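PDB 5DLL: aminopeptidase N from Francisella tularensis subsp. tularensis, which probably removes single amino acids, preferably alanine, from the N-termini of intracellular peptides as a zinc-dependent aminopeptidase of the M1 family. Local coordinates for residues A363-H374 with Y388-G396. Residues are numbered along the deposited sequence; the frame is centred on the assembly and turned at random.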
loop_
_atom_site.group_PDB
_atom_site.type_symbol
_atom_site.label_atom_id
_atom_site.label_comp_id
_atom_site.label_asym_id
_atom_site.label_seq_id
_atom_site.Cartn_x
_atom_site.Cartn_y
_atom_site.Cartn_z
ATOM N N ALA A 363 -3.268 11.325 2.670
ATOM C CA ALA A 363 -3.715 11.151 1.283
ATOM C C ALA A 363 -5.221 10.960 1.136
ATOM O O ALA A 363 -5.843 11.577 0.271
ATOM C CB ALA A 363 -2.985 9.977 0.649
ATOM N N GLN A 364 -5.802 10.104 1.970
ATOM C CA GLN A 364 -7.210 9.732 1.823
ATOM C C GLN A 364 -8.119 10.919 2.119
ATOM O O GLN A 364 -9.017 11.230 1.336
ATOM C CB GLN A 364 -7.558 8.551 2.731
ATOM C CG GLN A 364 -8.778 7.752 2.295
ATOM C CD GLN A 364 -10.088 8.468 2.564
ATOM O OE1 GLN A 364 -10.299 9.025 3.643
ATOM N NE2 GLN A 364 -10.980 8.457 1.580
ATOM N N PHE A 365 -7.880 11.574 3.251
ATOM C CA PHE A 365 -8.589 12.805 3.599
ATOM C C PHE A 365 -8.405 13.859 2.509
ATOM O O PHE A 365 -9.355 14.561 2.161
ATOM C CB PHE A 365 -8.098 13.348 4.948
ATOM C CG PHE A 365 -8.728 12.688 6.158
ATOM C CD1 PHE A 365 -9.362 11.448 6.075
ATOM C CD2 PHE A 365 -8.655 13.309 7.401
ATOM C CE1 PHE A 365 -9.921 10.862 7.198
ATOM C CE2 PHE A 365 -9.213 12.723 8.524
ATOM C CZ PHE A 365 -9.846 11.500 8.423
ATOM N N ALA A 366 -7.189 13.956 1.970
ATOM C CA ALA A 366 -6.887 14.906 0.891
ATOM C C ALA A 366 -7.649 14.584 -0.395
ATOM O O ALA A 366 -8.058 15.494 -1.122
ATOM C CB ALA A 366 -5.389 14.949 0.616
ATOM N N GLU A 367 -7.828 13.292 -0.672
ATOM C CA GLU A 367 -8.606 12.836 -1.824
ATOM C C GLU A 367 -10.104 13.113 -1.655
ATOM O O GLU A 367 -10.775 13.492 -2.616
ATOM C CB GLU A 367 -8.372 11.343 -2.061
ATOM C CG GLU A 367 -9.005 10.801 -3.335
ATOM C CD GLU A 367 -8.495 9.418 -3.694
ATOM O OE1 GLU A 367 -8.584 8.504 -2.844
ATOM O OE2 GLU A 367 -8.009 9.245 -4.830
ATOM N N ASP A 368 -10.622 12.923 -0.443
ATOM C CA ASP A 368 -12.035 13.190 -0.153
ATOM C C ASP A 368 -12.346 14.691 -0.078
ATOM O O ASP A 368 -13.513 15.084 -0.155
ATOM C CB ASP A 368 -12.477 12.492 1.144
ATOM C CG ASP A 368 -12.964 11.056 0.922
ATOM O OD1 ASP A 368 -13.171 10.633 -0.242
ATOM O OD2 ASP A 368 -13.152 10.350 1.936
ATOM N N ALA A 369 -11.311 15.519 0.084
ATOM C CA ALA A 369 -11.450 16.982 0.034
ATOM C C ALA A 369 -11.387 17.522 -1.400
ATOM O O ALA A 369 -11.813 18.649 -1.661
ATOM C CB ALA A 369 -10.367 17.636 0.879
ATOM N N SER A 370 -10.856 16.710 -2.316
ATOM C CA SER A 370 -10.617 17.122 -3.700
ATOM C C SER A 370 -11.860 16.948 -4.588
ATOM O O SER A 370 -12.857 16.349 -4.165
ATOM C CB SER A 370 -9.430 16.328 -4.282
ATOM O OG SER A 370 -9.784 14.993 -4.622
ATOM N N PRO A 371 -11.806 17.485 -5.827
ATOM C CA PRO A 371 -12.822 17.192 -6.847
ATOM C C PRO A 371 -12.878 15.717 -7.252
ATOM O O PRO A 371 -13.894 15.268 -7.782
ATOM C CB PRO A 371 -12.376 18.039 -8.045
ATOM C CG PRO A 371 -11.568 19.141 -7.458
ATOM C CD PRO A 371 -10.875 18.540 -6.272
ATOM N N MET A 372 -11.795 14.978 -7.002
ATOM C CA MET A 372 -11.725 13.547 -7.311
ATOM C C MET A 372 -12.416 12.675 -6.260
ATOM O O MET A 372 -12.388 11.451 -6.371
ATOM C CB MET A 372 -10.261 13.103 -7.437
ATOM C CG MET A 372 -9.439 13.883 -8.456
ATOM S SD MET A 372 -9.995 13.640 -10.156
ATOM C CE MET A 372 -9.437 11.963 -10.468
ATOM N N SER A 373 -13.025 13.294 -5.247
ATOM C CA SER A 373 -13.665 12.566 -4.149
ATOM C C SER A 373 -14.648 11.506 -4.639
ATOM O O SER A 373 -15.375 11.726 -5.607
ATOM C CB SER A 373 -14.397 13.539 -3.225
ATOM O OG SER A 373 -15.418 14.229 -3.926
ATOM N N HIS A 374 -14.661 10.360 -3.964
ATOM C CA HIS A 374 -15.567 9.267 -4.309
ATOM C C HIS A 374 -15.796 8.321 -3.127
ATOM O O HIS A 374 -15.040 8.358 -2.153
ATOM C CB HIS A 374 -15.046 8.488 -5.534
ATOM C CG HIS A 374 -13.668 7.917 -5.366
ATOM N ND1 HIS A 374 -12.529 8.686 -5.459
ATOM C CD2 HIS A 374 -13.249 6.649 -5.149
ATOM C CE1 HIS A 374 -11.466 7.919 -5.287
ATOM N NE2 HIS A 374 -11.876 6.677 -5.097
ATOM N N TYR A 388 -8.117 2.489 -8.547
ATOM C CA TYR A 388 -6.834 2.304 -7.860
ATOM C C TYR A 388 -6.452 3.552 -7.062
ATOM O O TYR A 388 -5.557 4.303 -7.448
ATOM C CB TYR A 388 -5.737 1.921 -8.864
ATOM C CG TYR A 388 -6.079 0.722 -9.740
ATOM C CD1 TYR A 388 -6.943 -0.280 -9.290
ATOM C CD2 TYR A 388 -5.523 0.577 -11.011
ATOM C CE1 TYR A 388 -7.252 -1.373 -10.081
ATOM C CE2 TYR A 388 -5.831 -0.519 -11.808
ATOM C CZ TYR A 388 -6.697 -1.491 -11.332
ATOM O OH TYR A 388 -7.020 -2.590 -12.090
ATOM N N THR A 389 -7.144 3.747 -5.940
ATOM C CA THR A 389 -7.003 4.940 -5.106
ATOM C C THR A 389 -6.929 4.563 -3.637
ATOM O O THR A 389 -7.378 3.484 -3.242
ATOM C CB THR A 389 -8.211 5.878 -5.275
ATOM O OG1 THR A 389 -9.420 5.166 -4.976
ATOM C CG2 THR A 389 -8.287 6.412 -6.691
ATOM N N VAL A 390 -6.369 5.463 -2.830
ATOM C CA VAL A 390 -6.295 5.263 -1.378
ATOM C C VAL A 390 -7.678 5.159 -0.724
ATOM O O VAL A 390 -7.859 4.425 0.242
ATOM C CB VAL A 390 -5.445 6.350 -0.673
ATOM C CG1 VAL A 390 -3.995 6.250 -1.117
ATOM C CG2 VAL A 390 -5.984 7.750 -0.934
ATOM N N THR A 391 -8.656 5.883 -1.257
ATOM C CA THR A 391 -10.041 5.721 -0.826
ATOM C C THR A 391 -10.500 4.261 -0.949
ATOM O O THR A 391 -10.981 3.679 0.016
ATOM C CB THR A 391 -10.982 6.624 -1.645
ATOM O OG1 THR A 391 -10.696 8.000 -1.357
ATOM C CG2 THR A 391 -12.450 6.325 -1.331
ATOM N N VAL A 392 -10.342 3.674 -2.131
ATOM C CA VAL A 392 -10.844 2.322 -2.390
ATOM C C VAL A 392 -10.058 1.253 -1.609
ATOM O O VAL A 392 -10.650 0.324 -1.064
ATOM C CB VAL A 392 -10.823 1.997 -3.904
ATOM C CG1 VAL A 392 -11.166 0.534 -4.169
ATOM C CG2 VAL A 392 -11.789 2.900 -4.657
ATOM N N TYR A 393 -8.736 1.397 -1.549
ATOM C CA TYR A 393 -7.873 0.392 -0.919
ATOM C C TYR A 393 -7.739 0.598 0.589
ATOM O O TYR A 393 -8.063 -0.294 1.381
ATOM C CB TYR A 393 -6.477 0.415 -1.555
ATOM C CG TYR A 393 -6.393 -0.293 -2.890
ATOM C CD1 TYR A 393 -7.254 0.043 -3.939
ATOM C CD2 TYR A 393 -5.447 -1.295 -3.111
ATOM C CE1 TYR A 393 -7.179 -0.603 -5.161
ATOM C CE2 TYR A 393 -5.363 -1.942 -4.334
ATOM C CZ TYR A 393 -6.230 -1.592 -5.356
ATOM O OH TYR A 393 -6.153 -2.232 -6.571
ATOM N N ASN A 394 -7.262 1.778 0.972
ATOM C CA ASN A 394 -6.877 2.049 2.354
ATOM C C ASN A 394 -8.057 2.417 3.256
ATOM O O ASN A 394 -8.128 1.942 4.389
ATOM C CB ASN A 394 -5.780 3.115 2.402
ATOM C CG ASN A 394 -4.580 2.754 1.536
ATOM O OD1 ASN A 394 -4.440 3.242 0.419
ATOM N ND2 ASN A 394 -3.724 1.880 2.042
ATOM N N LYS A 395 -8.983 3.243 2.767
ATOM C CA LYS A 395 -10.248 3.460 3.487
ATOM C C LYS A 395 -11.161 2.234 3.378
ATOM O O LYS A 395 -12.048 2.056 4.203
ATOM C CB LYS A 395 -10.980 4.723 3.011
ATOM C CG LYS A 395 -12.377 4.907 3.605
ATOM C CD LYS A 395 -12.956 6.286 3.321
ATOM C CE LYS A 395 -14.377 6.415 3.856
ATOM N NZ LYS A 395 -14.923 7.797 3.755
ATOM N N GLY A 396 -10.944 1.397 2.365
ATOM C CA GLY A 396 -11.627 0.105 2.266
ATOM C C GLY A 396 -11.289 -0.815 3.429
ATOM O O GLY A 396 -12.179 -1.427 4.016
#
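E367 and T391 join two helices of the zinc peptidase domain of this M1 enzyme, and illustrate how a glutamate can accept from a backbone N-H in the first turn of a neighbouring helix. The end of helix 349-369 packs against the first two turns of helix 390-423, the axes of segments 363-369 and 390-396 approaching to 9.4 Å. Followed outward, E367 runs extended, CG anti to the backbone N (chi1 -173°): CB and CG pass the T391 hydroxyl, and CD lies between that hydroxyl and T389 CB. E367 OE1 accepts twice, from T391 N (3.1 Å), nearly along the C-O axis, and from T391 OG1 (2.6 Å), above the carboxylate plane, while E367 OE2 lies against T389 CB and CG2. The helix N-terminus would tend to stabilise this negative charge. T391 OG1 in turn accepts from Q364 NE2 (3.0 Å), whose second bond goes to D368 OD2; D368 also forms a long salt bridge with K395. T389, the N-cap, accepts weakly from V392 N. V392 lies about 6 Å, side chain to side chain, from the zinc ligand E332. T391 CG2 sits over the H374 ring in a CH-pi contact, while at the ring's edge H374 NE2 hydrogen-bonds T389 OG1 (2.9 Å). H374 ND1 donates to M372 O (2.9 Å).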